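PDB 3KZG: arginine 3rd transport system periplasmic binding protein, which probably binds arginine in the periplasm and hands it to a membrane transport system for uptake. Local coordinates for residues A49-D54 with Y137-D142; S70-D75 with G118-R123; I113-G118 with R123-E128; G146-Q151 with K178-I183. One frame throughout, in Å; residues are numbered along the deposited sequence.

Contact 1 (A49-D54 with Y137-D142)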
loop_
_atom_site.group_PDB
_atom_site.type_symbol
_atom_site.label_atom_id
_atom_site.label_comp_id
_atom_site.label_asym_id
_atom_site.label_seq_id
_atom_site.Cartn_x
_atom_site.Cartn_y
_atom_site.Cartn_z
ATOM N N ALA A 49 22.427 -30.663 0.822
ATOM C CA ALA A 49 22.888 -30.178 2.120
ATOM C C ALA A 49 24.291 -30.631 2.507
ATOM O O ALA A 49 24.619 -31.813 2.438
ATOM C CB ALA A 49 21.897 -30.592 3.200
ATOM N N TYR A 50 25.105 -29.673 2.929
ATOM C CA TYR A 50 26.473 -29.929 3.353
ATOM C C TYR A 50 26.631 -29.251 4.691
ATOM O O TYR A 50 25.796 -28.439 5.075
ATOM C CB TYR A 50 27.473 -29.273 2.400
ATOM C CG TYR A 50 27.456 -29.786 0.987
ATOM C CD1 TYR A 50 28.400 -30.713 0.553
ATOM C CD2 TYR A 50 26.507 -29.330 0.073
ATOM C CE1 TYR A 50 28.405 -31.172 -0.755
ATOM C CE2 TYR A 50 26.502 -29.785 -1.239
ATOM C CZ TYR A 50 27.454 -30.706 -1.645
ATOM O OH TYR A 50 27.456 -31.164 -2.938
ATOM N N ILE A 51 27.694 -29.586 5.407
ATOM C CA ILE A 51 27.966 -28.916 6.660
ATOM C C ILE A 51 28.430 -27.550 6.148
ATOM O O ILE A 51 29.236 -27.480 5.221
ATOM C CB ILE A 51 29.101 -29.610 7.429
ATOM C CG1 ILE A 51 28.631 -30.981 7.914
ATOM C CG2 ILE A 51 29.544 -28.753 8.603
ATOM C CD1 ILE A 51 29.676 -31.734 8.703
ATOM N N PHE A 52 27.911 -26.477 6.737
ATOM C CA PHE A 52 28.239 -25.114 6.311
ATOM C C PHE A 52 29.629 -24.897 5.696
ATOM O O PHE A 52 29.745 -24.454 4.550
ATOM C CB PHE A 52 28.055 -24.133 7.477
ATOM C CG PHE A 52 28.188 -22.687 7.073
ATOM C CD1 PHE A 52 27.174 -22.056 6.356
ATOM C CD2 PHE A 52 29.345 -21.972 7.366
ATOM C CE1 PHE A 52 27.311 -20.733 5.929
ATOM C CE2 PHE A 52 29.498 -20.650 6.944
ATOM C CZ PHE A 52 28.476 -20.028 6.222
ATOM N N ASP A 53 30.680 -25.199 6.456
ATOM C CA ASP A 53 32.045 -24.997 5.977
ATOM C C ASP A 53 32.411 -25.753 4.692
ATOM O O ASP A 53 33.309 -25.335 3.964
ATOM C CB ASP A 53 33.045 -25.364 7.073
ATOM C CG ASP A 53 34.398 -24.722 6.856
ATOM O OD1 ASP A 53 35.392 -25.203 7.438
ATOM O OD2 ASP A 53 34.459 -23.723 6.105
ATOM N N ASP A 54 31.727 -26.859 4.411
ATOM C CA ASP A 54 32.027 -27.626 3.207
ATOM C C ASP A 54 31.395 -27.035 1.947
ATOM O O ASP A 54 31.729 -27.445 0.833
ATOM C CB ASP A 54 31.573 -29.084 3.352
ATOM C CG ASP A 54 32.429 -29.878 4.333
ATOM O OD1 ASP A 54 33.613 -29.525 4.530
ATOM O OD2 ASP A 54 31.917 -30.869 4.894
ATOM N N TYR A 137 33.107 -23.882 15.819
ATOM C CA TYR A 137 32.247 -25.054 15.798
ATOM C C TYR A 137 31.840 -25.306 14.353
ATOM O O TYR A 137 31.460 -24.373 13.645
ATOM C CB TYR A 137 30.999 -24.812 16.650
ATOM C CG TYR A 137 31.255 -24.800 18.143
ATOM C CD1 TYR A 137 31.487 -25.987 18.843
ATOM C CD2 TYR A 137 31.256 -23.602 18.860
ATOM C CE1 TYR A 137 31.709 -25.983 20.217
ATOM C CE2 TYR A 137 31.476 -23.587 20.234
ATOM C CZ TYR A 137 31.702 -24.780 20.907
ATOM O OH TYR A 137 31.920 -24.756 22.265
ATOM N N GLU A 138 31.926 -26.555 13.908
ATOM C CA GLU A 138 31.560 -26.874 12.533
ATOM C C GLU A 138 30.047 -26.937 12.346
ATOM O O GLU A 138 29.538 -26.541 11.303
ATOM C CB GLU A 138 32.206 -28.194 12.092
ATOM C CG GLU A 138 33.726 -28.127 11.984
ATOM C CD GLU A 138 34.324 -29.375 11.358
ATOM O OE1 GLU A 138 34.075 -30.483 11.880
ATOM O OE2 GLU A 138 35.045 -29.250 10.347
ATOM N N LEU A 139 29.338 -27.438 13.355
ATOM C CA LEU A 139 27.875 -27.526 13.300
ATOM C C LEU A 139 27.236 -26.607 14.335
ATOM O O LEU A 139 27.784 -26.402 15.418
ATOM C CB LEU A 139 27.383 -28.953 13.573
ATOM C CG LEU A 139 27.764 -30.079 12.620
ATOM C CD1 LEU A 139 29.227 -30.433 12.819
ATOM C CD2 LEU A 139 26.887 -31.299 12.890
ATOM N N ILE A 140 26.072 -26.063 13.994
ATOM C CA ILE A 140 25.342 -25.193 14.902
ATOM C C ILE A 140 24.956 -26.005 16.147
ATOM O O ILE A 140 24.944 -25.484 17.257
ATOM C CB ILE A 140 24.055 -24.644 14.233
ATOM C CG1 ILE A 140 24.418 -23.720 13.063
ATOM C CG2 ILE A 140 23.193 -23.915 15.255
ATOM C CD1 ILE A 140 25.161 -22.458 13.461
ATOM N N GLN A 141 24.653 -27.286 15.957
ATOM C CA GLN A 141 24.262 -28.144 17.076
ATOM C C GLN A 141 25.361 -28.249 18.125
ATOM O O GLN A 141 25.084 -28.229 19.324
ATOM C CB GLN A 141 23.898 -29.552 16.588
ATOM C CG GLN A 141 22.825 -29.597 15.521
ATOM C CD GLN A 141 23.407 -29.614 14.121
ATOM O OE1 GLN A 141 24.117 -28.697 13.718
ATOM N NE2 GLN A 141 23.110 -30.670 13.374
ATOM N N ASP A 142 26.604 -28.365 17.665
ATOM C CA ASP A 142 27.765 -28.467 18.545
ATOM C C ASP A 142 27.937 -27.168 19.319
ATOM O O ASP A 142 28.237 -27.166 20.512
ATOM C CB ASP A 142 29.041 -28.715 17.727
ATOM C CG ASP A 142 29.024 -30.041 16.987
ATOM O OD1 ASP A 142 29.833 -30.205 16.046
ATOM O OD2 ASP A 142 28.211 -30.919 17.348
HETATM O O HOH W 1 30.854 -25.084 9.434
#
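Ile51 has CG1 beside its backbone N (chi1 -69°), a rotation that sends CG2 out toward the backbone of Glu138, where it meets the carbonyl O at 3.5 Å. With chi2 extended (-179°), CD1 runs on to Leu139 and comes within 4.3 Å of its CD1, methyl against methyl. The polar half of the contact goes through one water. It accepts from Asp53 N at 3.0 Å and donates to Glu138 O at 2.7 Å, so two backbones that do not bond directly are joined through it. Asp54 N bonds back to Ile51 O at 2.7 Å, a tight turn. On the other side Leu139 is the N-cap of helix 140-148. Asp53 OD1 and Glu138 OE2 stand 5.0 Å apart, like charges that both have a long, weak ion pair with Lys117 NZ, which probably eases their repulsion. The strands that lead into the two segments belong to different sheets, consistent with the two lobes of a periplasmic binding protein. Two methyl contacts, a water bridge and a shared lysine make a thin surface seam, one that could plausibly part and re-form as the lobes move.

Contact 2 (S70-D75 with G118-R123)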
loop_
_atom_site.group_PDB
_atom_site.type_symbol
_atom_site.label_atom_id
_atom_site.label_comp_id
_atom_site.label_asym_id
_atom_site.label_seq_id
_atom_site.Cartn_x
_atom_site.Cartn_y
_atom_site.Cartn_z
ATOM N N SER A 70 22.351 -18.482 4.139
ATOM C CA SER A 70 22.619 -17.246 4.865
ATOM C C SER A 70 24.074 -16.843 4.633
ATOM O O SER A 70 24.809 -16.555 5.569
ATOM C CB SER A 70 22.330 -17.424 6.370
ATOM O OG SER A 70 23.174 -18.386 6.979
HETATM N N MSE A 71 24.481 -16.824 3.367
HETATM C CA MSE A 71 25.848 -16.469 3.008
HETATM C C MSE A 71 26.082 -14.970 2.941
HETATM O O MSE A 71 25.572 -14.293 2.050
HETATM C CB MSE A 71 26.211 -17.076 1.659
HETATM C CG MSE A 71 27.706 -17.038 1.394
HETATM SE SE MSE A 71 28.632 -18.078 2.748
HETATM C CE MSE A 71 27.971 -19.816 2.204
ATOM N N ILE A 72 26.882 -14.458 3.866
ATOM C CA ILE A 72 27.165 -13.033 3.915
ATOM C C ILE A 72 28.213 -12.567 2.911
ATOM O O ILE A 72 29.329 -13.091 2.865
ATOM C CB ILE A 72 27.629 -12.606 5.319
ATOM C CG1 ILE A 72 26.579 -13.013 6.358
ATOM C CG2 ILE A 72 27.854 -11.090 5.351
ATOM C CD1 ILE A 72 27.002 -12.768 7.782
ATOM N N ILE A 73 27.842 -11.568 2.118
ATOM C CA ILE A 73 28.754 -11.000 1.136
ATOM C C ILE A 73 29.870 -10.279 1.876
ATOM O O ILE A 73 29.618 -9.323 2.614
ATOM C CB ILE A 73 28.058 -9.952 0.239
ATOM C CG1 ILE A 73 26.902 -10.584 -0.524
ATOM C CG2 ILE A 73 29.070 -9.351 -0.740
ATOM C CD1 ILE A 73 26.200 -9.605 -1.431
ATOM N N THR A 74 31.102 -10.737 1.676
ATOM C CA THR A 74 32.262 -10.112 2.307
ATOM C C THR A 74 33.355 -9.996 1.259
ATOM O O THR A 74 33.371 -10.752 0.289
ATOM C CB THR A 74 32.826 -10.954 3.477
ATOM O OG1 THR A 74 33.390 -12.166 2.962
ATOM C CG2 THR A 74 31.731 -11.294 4.477
ATOM N N ASP A 75 34.271 -9.059 1.453
ATOM C CA ASP A 75 35.361 -8.889 0.502
ATOM C C ASP A 75 36.226 -10.144 0.398
ATOM O O ASP A 75 36.662 -10.513 -0.689
ATOM C CB ASP A 75 36.220 -7.684 0.891
ATOM C CG ASP A 75 35.541 -6.366 0.580
ATOM O OD1 ASP A 75 35.056 -6.207 -0.561
ATOM O OD2 ASP A 75 35.496 -5.488 1.467
ATOM N N GLY A 118 33.547 -21.039 9.281
ATOM C CA GLY A 118 33.257 -20.673 7.904
ATOM C C GLY A 118 32.619 -19.298 7.766
ATOM O O GLY A 118 32.608 -18.724 6.679
ATOM N N THR A 119 32.082 -18.768 8.865
ATOM C CA THR A 119 31.457 -17.448 8.843
ATOM C C THR A 119 32.486 -16.386 9.200
ATOM O O THR A 119 33.585 -16.699 9.652
ATOM C CB THR A 119 30.301 -17.324 9.872
ATOM O OG1 THR A 119 30.831 -17.412 11.202
ATOM C CG2 THR A 119 29.267 -18.407 9.658
ATOM N N PRO A 120 32.143 -15.106 8.994
ATOM C CA PRO A 120 33.070 -14.021 9.315
ATOM C C PRO A 120 32.920 -13.598 10.776
ATOM O O PRO A 120 33.474 -12.583 11.197
ATOM C CB PRO A 120 32.648 -12.926 8.349
ATOM C CG PRO A 120 31.160 -13.087 8.333
ATOM C CD PRO A 120 30.982 -14.598 8.239
ATOM N N TYR A 121 32.184 -14.395 11.548
ATOM C CA TYR A 121 31.936 -14.071 12.948
ATOM C C TYR A 121 33.148 -14.121 13.880
ATOM O O TYR A 121 33.245 -13.328 14.824
ATOM C CB TYR A 121 30.792 -14.936 13.483
ATOM C CG TYR A 121 29.481 -14.671 12.761
ATOM C CD1 TYR A 121 29.141 -13.375 12.351
ATOM C CD2 TYR A 121 28.571 -15.698 12.508
ATOM C CE1 TYR A 121 27.935 -13.111 11.711
ATOM C CE2 TYR A 121 27.356 -15.442 11.867
ATOM C CZ TYR A 121 27.048 -14.144 11.473
ATOM O OH TYR A 121 25.862 -13.875 10.838
ATOM N N ALA A 122 34.075 -15.036 13.625
ATOM C CA ALA A 122 35.271 -15.113 14.450
ATOM C C ALA A 122 35.998 -13.782 14.299
ATOM O O ALA A 122 36.463 -13.185 15.276
ATOM C CB ALA A 122 36.171 -16.250 13.975
ATOM N N ARG A 123 36.093 -13.321 13.057
ATOM C CA ARG A 123 36.761 -12.064 12.760
ATOM C C ARG A 123 36.049 -10.888 13.424
ATOM O O ARG A 123 36.694 -9.963 13.917
ATOM C CB ARG A 123 36.826 -11.856 11.244
ATOM C CG ARG A 123 37.575 -10.605 10.820
ATOM C CD ARG A 123 37.703 -10.534 9.306
ATOM N NE ARG A 123 38.488 -11.642 8.769
ATOM C CZ ARG A 123 39.780 -11.843 9.023
ATOM N NH1 ARG A 123 40.447 -11.007 9.812
ATOM N NH2 ARG A 123 40.408 -12.880 8.485
#
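The Tyr121 ring meets the tip of Ile72 obliquely: CD1 stands 3.4 Å from the hydroxyl OH and 3.9 Å from CZ, grazing the phenol end, with the two side chains at about a right angle. Ile189 also touches the tyrosine side chain, and at its polar end OH is hydrogen-bonded to Asp158 OD1, a bond that helps fix how the ring is turned. The other ring is that of Pro120, whose CG takes two methyls: Ile72 CD1 at 4.2 Å and Thr74 CG2 at 4.3 Å. One isoleucine methyl thus serves both rings. It gets there because chi2 is extended (174°), carrying CD1 out from the loop backbone.

Pro120 is the N-cap of helix 121-127. Just before it, Thr119 OG1 accepts a weak bond from Tyr121 N at 3.3 Å, an ST turn. The contact sets a loop of one lobe, 70-75, against the start of a helix in the other, an arrangement consistent with the ligand cleft of this family. Around it the lobes share polar links: Arg77 NH2 bonds Gly118 O, and Arg123 NH2 forms a salt bridge with Glu76 OE2. Thr74 turns its methyl to the proline while OG1 faces its own loop, hydrogen-bonded to Arg77 N.

Contact 3 (I113-G118 with R123-E128)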
loop_
_atom_site.group_PDB
_atom_site.type_symbol
_atom_site.label_atom_id
_atom_site.label_comp_id
_atom_site.label_asym_id
_atom_site.label_seq_id
_atom_site.Cartn_x
_atom_site.Cartn_y
_atom_site.Cartn_z
ATOM N N ILE A 113 33.801 -17.055 23.225
ATOM C CA ILE A 113 32.682 -16.960 22.294
ATOM C C ILE A 113 32.644 -18.070 21.252
ATOM O O ILE A 113 33.636 -18.333 20.577
ATOM C CB ILE A 113 32.711 -15.613 21.527
ATOM C CG1 ILE A 113 32.972 -14.448 22.493
ATOM C CG2 ILE A 113 31.402 -15.417 20.782
ATOM C CD1 ILE A 113 31.893 -14.246 23.547
ATOM N N GLY A 114 31.486 -18.708 21.113
ATOM C CA GLY A 114 31.339 -19.758 20.123
ATOM C C GLY A 114 30.969 -19.143 18.786
ATOM O O GLY A 114 30.233 -18.156 18.733
ATOM N N VAL A 115 31.479 -19.718 17.703
ATOM C CA VAL A 115 31.201 -19.218 16.363
ATOM C C VAL A 115 31.103 -20.377 15.373
ATOM O O VAL A 115 31.743 -21.411 15.560
ATOM C CB VAL A 115 32.310 -18.230 15.909
ATOM C CG1 VAL A 115 32.343 -18.124 14.403
ATOM C CG2 VAL A 115 32.060 -16.853 16.526
ATOM N N ARG A 116 30.296 -20.204 14.329
ATOM C CA ARG A 116 30.118 -21.236 13.310
ATOM C C ARG A 116 31.282 -21.165 12.321
ATOM O O ARG A 116 31.465 -20.156 11.637
ATOM C CB ARG A 116 28.797 -21.018 12.567
ATOM C CG ARG A 116 28.366 -22.161 11.652
ATOM C CD ARG A 116 27.153 -21.751 10.829
ATOM N NE ARG A 116 26.494 -22.882 10.184
ATOM C CZ ARG A 116 25.470 -22.775 9.345
ATOM N NH1 ARG A 116 24.980 -21.578 9.035
ATOM N NH2 ARG A 116 24.916 -23.866 8.832
ATOM N N LYS A 117 32.064 -22.237 12.246
ATOM C CA LYS A 117 33.215 -22.284 11.348
ATOM C C LYS A 117 32.830 -21.975 9.900
ATOM O O LYS A 117 31.918 -22.582 9.354
ATOM C CB LYS A 117 33.884 -23.662 11.415
ATOM C CG LYS A 117 35.155 -23.759 10.574
ATOM C CD LYS A 117 35.793 -25.140 10.646
ATOM C CE LYS A 117 37.110 -25.165 9.878
ATOM N NZ LYS A 117 37.777 -26.501 9.911
ATOM N N GLY A 118 33.547 -21.039 9.281
ATOM C CA GLY A 118 33.257 -20.673 7.904
ATOM C C GLY A 118 32.619 -19.298 7.766
ATOM O O GLY A 118 32.608 -18.724 6.679
ATOM N N ARG A 123 36.093 -13.321 13.057
ATOM C CA ARG A 123 36.761 -12.064 12.760
ATOM C C ARG A 123 36.049 -10.888 13.424
ATOM O O ARG A 123 36.694 -9.963 13.917
ATOM C CB ARG A 123 36.826 -11.856 11.244
ATOM C CG ARG A 123 37.575 -10.605 10.820
ATOM C CD ARG A 123 37.703 -10.534 9.306
ATOM N NE ARG A 123 38.488 -11.642 8.769
ATOM C CZ ARG A 123 39.780 -11.843 9.023
ATOM N NH1 ARG A 123 40.447 -11.007 9.812
ATOM N NH2 ARG A 123 40.408 -12.880 8.485
ATOM N N GLN A 124 34.720 -10.928 13.451
ATOM C CA GLN A 124 33.949 -9.852 14.067
ATOM C C GLN A 124 34.226 -9.782 15.565
ATOM O O GLN A 124 34.420 -8.704 16.125
ATOM C CB GLN A 124 32.454 -10.065 13.848
ATOM C CG GLN A 124 31.621 -8.856 14.237
ATOM C CD GLN A 124 30.153 -9.176 14.386
ATOM O OE1 GLN A 124 29.556 -9.832 13.535
ATOM N NE2 GLN A 124 29.556 -8.706 15.476
ATOM N N VAL A 125 34.245 -10.946 16.204
ATOM C CA VAL A 125 34.493 -11.036 17.635
ATOM C C VAL A 125 35.868 -10.492 18.015
ATOM O O VAL A 125 35.992 -9.655 18.911
ATOM C CB VAL A 125 34.386 -12.510 18.123
ATOM C CG1 VAL A 125 34.761 -12.612 19.591
ATOM C CG2 VAL A 125 32.969 -13.026 17.910
ATOM N N LEU A 126 36.908 -10.963 17.336
ATOM C CA LEU A 126 38.251 -10.513 17.669
ATOM C C LEU A 126 38.485 -9.038 17.355
ATOM O O LEU A 126 39.201 -8.359 18.086
ATOM C CB LEU A 126 39.293 -11.383 16.963
ATOM C CG LEU A 126 39.315 -12.867 17.363
ATOM C CD1 LEU A 126 40.448 -13.547 16.631
ATOM C CD2 LEU A 126 39.492 -13.041 18.863
ATOM N N SER A 127 37.865 -8.544 16.288
ATOM C CA SER A 127 38.013 -7.145 15.886
ATOM C C SER A 127 37.475 -6.179 16.937
ATOM O O SER A 127 37.757 -4.982 16.897
ATOM C CB SER A 127 37.297 -6.898 14.553
ATOM O OG SER A 127 35.889 -7.008 14.698
ATOM N N GLU A 128 36.690 -6.694 17.875
ATOM C CA GLU A 128 36.136 -5.859 18.928
ATOM C C GLU A 128 37.200 -5.564 19.988
ATOM O O GLU A 128 37.067 -4.625 20.772
ATOM C CB GLU A 128 34.913 -6.546 19.542
ATOM C CG GLU A 128 33.759 -6.699 18.546
ATOM C CD GLU A 128 32.659 -7.619 19.041
ATOM O OE1 GLU A 128 31.683 -7.843 18.287
ATOM O OE2 GLU A 128 32.770 -8.118 20.180
#
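Val125 straddles Ile113 with its two methyls. Its CG1 lies 3.9 Å from Ile113 CG1, while CG2 meets Ile113 CG2 at 4.1 Å and reaches Val115 CG2 at 4.2 Å. The fork is set by chi1 of 175°, which puts CG1 anti to the backbone N and leaves CG2 beside it, so that both branches face the strand. The Ile113 and Val125 side chains meet at a slant, whereas those of Val115 and Val125 point in opposite senses and pass flank to flank. The joint is wholly aliphatic and buried, and Ile113 and Val115, two residues apart on the strand, present their side chains to the helix from the same sheet face.

In the next shell the end of the helix holds Val125 in place. Ser127 N bonds to Arg123 O at 3.0 Å, and Glu128 N reaches Val125 O at 3.2 Å. Ser127 also folds its hydroxyl back, OG donating to Gln124 O at 2.7 Å from above the carbonyl plane (36° out of it). Flanking side chains tie this turn to strand 91-97: Gln124 OE1 bonds Ser92 OG, and Glu128 OE2 bonds Tyr94 OH.

Strand 112-116, helix 121-127 and strand 133-137 form a beta-alpha-beta crossover. Strand 112-116 runs between and parallel to strands 133-137 and 154-158, and the helix packs over all three, with Val125 also touching Val134 and Leu156.

Contact 4 (G146-Q151 with K178-I183)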
loop_
_atom_site.group_PDB
_atom_site.type_symbol
_atom_site.label_atom_id
_atom_site.label_comp_id
_atom_site.label_asym_id
_atom_site.label_seq_id
_atom_site.Cartn_x
_atom_site.Cartn_y
_atom_site.Cartn_z
ATOM N N GLY A 146 27.696 -26.727 23.182
ATOM C CA GLY A 146 28.818 -26.175 23.915
ATOM C C GLY A 146 28.336 -25.092 24.855
ATOM O O GLY A 146 28.758 -25.020 26.008
ATOM N N LEU A 147 27.437 -24.248 24.355
ATOM C CA LEU A 147 26.880 -23.163 25.148
ATOM C C LEU A 147 26.151 -23.739 26.364
ATOM O O LEU A 147 26.374 -23.302 27.493
ATOM C CB LEU A 147 25.910 -22.338 24.299
ATOM C CG LEU A 147 25.241 -21.136 24.976
ATOM C CD1 LEU A 147 26.309 -20.157 25.435
ATOM C CD2 LEU A 147 24.267 -20.458 24.001
ATOM N N SER A 148 25.283 -24.719 26.120
ATOM C CA SER A 148 24.519 -25.369 27.183
ATOM C C SER A 148 25.439 -25.987 28.227
ATOM O O SER A 148 25.180 -25.879 29.424
ATOM C CB SER A 148 23.624 -26.471 26.609
ATOM O OG SER A 148 22.613 -25.945 25.780
ATOM N N ASN A 149 26.499 -26.644 27.759
ATOM C CA ASN A 149 27.483 -27.298 28.625
ATOM C C ASN A 149 28.463 -26.298 29.212
ATOM O O ASN A 149 29.414 -26.675 29.897
ATOM C CB ASN A 149 28.271 -28.357 27.844
ATOM C CG ASN A 149 27.477 -29.621 27.604
ATOM O OD1 ASN A 149 27.851 -30.451 26.775
ATOM N ND2 ASN A 149 26.382 -29.785 28.338
ATOM N N ASN A 150 28.237 -25.023 28.923
ATOM C CA ASN A 150 29.093 -23.963 29.432
ATOM C C ASN A 150 30.530 -24.095 28.927
ATOM O O ASN A 150 31.478 -23.743 29.633
ATOM C CB ASN A 150 29.064 -23.974 30.966
ATOM C CG ASN A 150 29.512 -22.661 31.567
ATOM O OD1 ASN A 150 29.036 -21.591 31.178
ATOM N ND2 ASN A 150 30.425 -22.733 32.532
ATOM N N GLN A 151 30.687 -24.611 27.710
ATOM C CA GLN A 151 32.008 -24.764 27.103
ATOM C C GLN A 151 32.428 -23.394 26.559
ATOM O O GLN A 151 33.612 -23.110 26.389
ATOM C CB GLN A 151 31.960 -25.793 25.972
ATOM C CG GLN A 151 31.412 -27.160 26.383
ATOM C CD GLN A 151 32.324 -27.930 27.330
ATOM O OE1 GLN A 151 32.585 -27.501 28.455
ATOM N NE2 GLN A 151 32.809 -29.079 26.875
ATOM N N LYS A 178 12.213 -19.038 29.146
ATOM C CA LYS A 178 13.186 -19.177 28.073
ATOM C C LYS A 178 14.499 -19.804 28.524
ATOM O O LYS A 178 14.852 -19.761 29.701
ATOM C CB LYS A 178 13.470 -17.809 27.446
ATOM C CG LYS A 178 12.266 -17.168 26.787
ATOM C CD LYS A 178 12.631 -15.850 26.124
ATOM C CE LYS A 178 11.422 -15.231 25.444
ATOM N NZ LYS A 178 11.740 -13.937 24.782
ATOM N N LYS A 179 15.219 -20.389 27.569
ATOM C CA LYS A 179 16.512 -21.002 27.839
ATOM C C LYS A 179 17.611 -20.037 27.410
ATOM O O LYS A 179 18.721 -20.060 27.948
ATOM C CB LYS A 179 16.667 -22.314 27.063
ATOM C CG LYS A 179 18.078 -22.906 27.133
ATOM C CD LYS A 179 18.217 -24.160 26.284
ATOM C CE LYS A 179 19.639 -24.722 26.348
ATOM N NZ LYS A 179 19.777 -26.001 25.583
ATOM N N TYR A 180 17.285 -19.183 26.445
ATOM C CA TYR A 180 18.240 -18.210 25.920
ATOM C C TYR A 180 17.824 -16.759 26.142
ATOM O O TYR A 180 16.667 -16.464 26.446
ATOM C CB TYR A 180 18.427 -18.427 24.411
ATOM C CG TYR A 180 18.871 -19.816 24.027
ATOM C CD1 TYR A 180 20.161 -20.266 24.319
ATOM C CD2 TYR A 180 17.999 -20.688 23.377
ATOM C CE1 TYR A 180 20.571 -21.555 23.970
ATOM C CE2 TYR A 180 18.394 -21.974 23.026
ATOM C CZ TYR A 180 19.682 -22.401 23.323
ATOM O OH TYR A 180 20.076 -23.673 22.960
ATOM N N LYS A 181 18.793 -15.863 25.983
ATOM C CA LYS A 181 18.572 -14.425 26.090
ATOM C C LYS A 181 19.595 -13.746 25.175
ATOM O O LYS A 181 20.738 -14.202 25.055
ATOM C CB LYS A 181 18.732 -13.922 27.535
ATOM C CG LYS A 181 20.126 -14.044 28.125
ATOM C CD LYS A 181 20.205 -13.321 29.466
ATOM C CE LYS A 181 21.540 -13.543 30.150
ATOM N NZ LYS A 181 21.599 -12.872 31.480
ATOM N N LEU A 182 19.174 -12.670 24.520
ATOM C CA LEU A 182 20.043 -11.936 23.611
ATOM C C LEU A 182 20.856 -10.899 24.372
ATOM O O LEU A 182 20.367 -10.276 25.316
ATOM C CB LEU A 182 19.212 -11.241 22.530
ATOM C CG LEU A 182 18.143 -12.062 21.806
ATOM C CD1 LEU A 182 17.532 -11.216 20.696
ATOM C CD2 LEU A 182 18.747 -13.339 21.236
ATOM N N ILE A 183 22.100 -10.709 23.947
ATOM C CA ILE A 183 22.992 -9.752 24.585
ATOM C C ILE A 183 23.306 -8.617 23.612
ATOM O O ILE A 183 23.912 -8.843 22.562
ATOM C CB ILE A 183 24.307 -10.439 25.012
ATOM C CG1 ILE A 183 23.992 -11.674 25.867
ATOM C CG2 ILE A 183 25.182 -9.461 25.790
ATOM C CD1 ILE A 183 23.200 -11.372 27.131
HETATM O O HOH W 2 21.739 -26.584 23.311
#
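Leu147 and Ser148, in the last turn of helix 140-148, face Tyr180, which opens strand 180-188, and Lys179 just before it; the strand is an outermost one of the five-stranded mixed sheet. The helix stops in a Schellman motif. Asn150 takes positive phi (62°), Gln151 N bonds back to Gly146 O at 2.6 Å, and Asn150 N bonds to Leu147 O at 2.9 Å.

The apolar part is one branch against one ring. Leu147 CD2 approaches Tyr180 CE1 to 3.9 Å at an oblique tilt, reached with CG anti to the backbone N (chi1 -179°). Trp165 and Ile95 also pack on this tyrosine.

The polar part gathers round Ser148 OG. Lys179, extended along its whole chain, brings NZ to 2.8 Å from that oxygen, and a water lies 2.7 Å from Ser148 OG. The same water donates a weak bond of 3.4 Å to Tyr180 OH. Stronger partners fix these groups from outside: Ser148 OG bonds Leu144 O one turn back in its helix, and Glu169 OE1 takes both a salt bridge from Lys179 NZ and a hydrogen bond with Tyr180 OH. One carboxylate oxygen is thus shared by the ammonium and the phenol, which probably helps keep them side by side near the helix end.

Lys179 CG lies 4.1 Å above the plane of the Tyr180 ring, over its centre.

Overall arrangement
Contacts 1 and 2 bring together parts of different lobes; contacts 3 and 4 each lie within the lobe built on the five-stranded sheet. Contact 3 is the buried one, purely aliphatic, whereas contact 1 is a surface seam bridged by water. Contacts 2 and 4 are both partly buried and set aliphatic groups on a tyrosine, but contact 4 adds a polar cluster of serine, lysine and water. Helix 121-127 serves contacts 2 and 3, which share Gly118 and Arg123; helix 140-148 serves contact 1 at its start and contact 4 at its end. Phe52 of contact 1 packs on Gly118 and Thr119 of contact 2. Contact 4 stands apart from contact 2, nearest atoms about 12 Å away.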